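Local coordinates for protein putative acetyl xylan esterase (Cellvibrio japonicus, PDB 2W9X) that removes acetyl groups from plant cell wall polysaccharides, deacetylating xylan and, with a large preference, glucomannan, at residues 302-305 and 306-309. Residues are numbered along the deposited sequence; the frame is centred on the assembly and turned at random.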
# COMPACT_ATOMS: atom_id res chain seq x y z
N ALA B 302 0.59 -3.89 -13.97
CA ALA B 302 0.69 -3.00 -12.81
C ALA B 302 -0.40 -1.91 -12.85
O ALA B 302 -1.00 -1.58 -11.83
CB ALA B 302 2.08 -2.37 -12.74
N GLU B 303 -0.65 -1.35 -14.03
CA GLU B 303 -1.65 -0.29 -14.15
C GLU B 303 -3.06 -0.73 -13.77
O GLU B 303 -3.78 0.01 -13.09
CB GLU B 303 -1.67 0.37 -15.54
CG GLU B 303 -2.79 1.45 -15.60
CD GLU B 303 -2.55 2.55 -16.61
OE1 GLU B 303 -1.49 3.21 -16.56
OE2 GLU B 303 -3.45 2.77 -17.45
N GLN B 304 -3.47 -1.93 -14.20
CA GLN B 304 -4.83 -2.39 -13.88
C GLN B 304 -4.97 -2.66 -12.40
O GLN B 304 -6.01 -2.37 -11.82
CB GLN B 304 -5.24 -3.64 -14.67
CG GLN B 304 -5.05 -3.55 -16.19
CD GLN B 304 -5.45 -2.20 -16.78
OE1 GLN B 304 -6.56 -1.73 -16.58
NE2 GLN B 304 -4.52 -1.58 -17.50
N VAL B 305 -3.92 -3.21 -11.80
CA VAL B 305 -3.90 -3.42 -10.36
C VAL B 305 -3.96 -2.08 -9.59
O VAL B 305 -4.62 -2.01 -8.54
CB VAL B 305 -2.71 -4.33 -9.95
CG1 VAL B 305 -2.60 -4.48 -8.45
CG2 VAL B 305 -2.89 -5.72 -10.60
N GLY B 306 -3.33 -1.03 -10.12
CA GLY B 306 -3.44 0.31 -9.52
C GLY B 306 -4.89 0.79 -9.46
O GLY B 306 -5.32 1.42 -8.47
N LYS B 307 -5.65 0.47 -10.51
CA LYS B 307 -7.07 0.83 -10.60
C LYS B 307 -7.90 0.03 -9.60
O LYS B 307 -8.84 0.55 -9.00
CB LYS B 307 -7.62 0.57 -12.00
CG LYS B 307 -7.04 1.40 -13.16
CD LYS B 307 -7.70 0.92 -14.48
CE LYS B 307 -7.01 1.42 -15.75
NZ LYS B 307 -7.65 0.82 -16.99
N VAL B 308 -7.55 -1.26 -9.44
CA VAL B 308 -8.18 -2.14 -8.45
C VAL B 308 -7.98 -1.62 -7.02
O VAL B 308 -8.94 -1.49 -6.26
CB VAL B 308 -7.66 -3.60 -8.57
CG1 VAL B 308 -8.21 -4.50 -7.44
CG2 VAL B 308 -8.07 -4.19 -9.91
N VAL B 309 -6.75 -1.30 -6.66
CA VAL B 309 -6.46 -0.79 -5.31
C VAL B 309 -7.26 0.51 -5.06
O VAL B 309 -7.86 0.70 -3.99
CB VAL B 309 -4.94 -0.52 -5.11
CG1 VAL B 309 -4.71 0.13 -3.74
CG2 VAL B 309 -4.17 -1.82 -5.21
O HOH W 1 -5.10 1.07 -18.61
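In the helix 300-314, which links the parallel strands 288-294 and 320-325 of the SGNH-hydrolase domain in a beta-alpha-beta unit, Gln304 and Lys307 join side chains across one turn and illustrate a polar i, i+3 side-chain bond at the edge of a largely buried helix. The lysine runs out extended from CB to NZ, with its CG set beside the backbone N (chi1 -65°), and lies alongside the glutamine, both pointing the same way. Its NZ meets Gln304 OE1 at 2.8 Å, in the amide plane and on a lone pair. Gln304 reaches this position by bending at chi2 (-41°), and its other amide end, NE2, bonds back to the carbonyl of Glu300, which should fix the rotation of the amide. A water accepts from Gln304 NE2 and Lys307 NZ and donates to Glu303 OE2 at 2.6 Å. Glu303 OE2 and Lys307 NZ, 4.7 Å apart, are not in contact, and this water joins them. In the backbone, Val309 N bonds to Val305 O at 2.9 Å, nearly straight (168°). Val305 CG1 and Val309 CG2 approach to 4.5 Å, a loose apolar contact, where both valines pack on Leu291 and Gln322 of the sheet. Gln304 lies against His266 and Tyr269 of helix 262-283, and Val308 against its Tyr273. Glu303 packs on Lys307 of the second subunit, and Lys307 on its Glu303. The chemistry thus sets valines against the sheet and Glu303 and Lys307 at the subunit contact, where carboxylate and ammonium probably stabilise each other through the shared water.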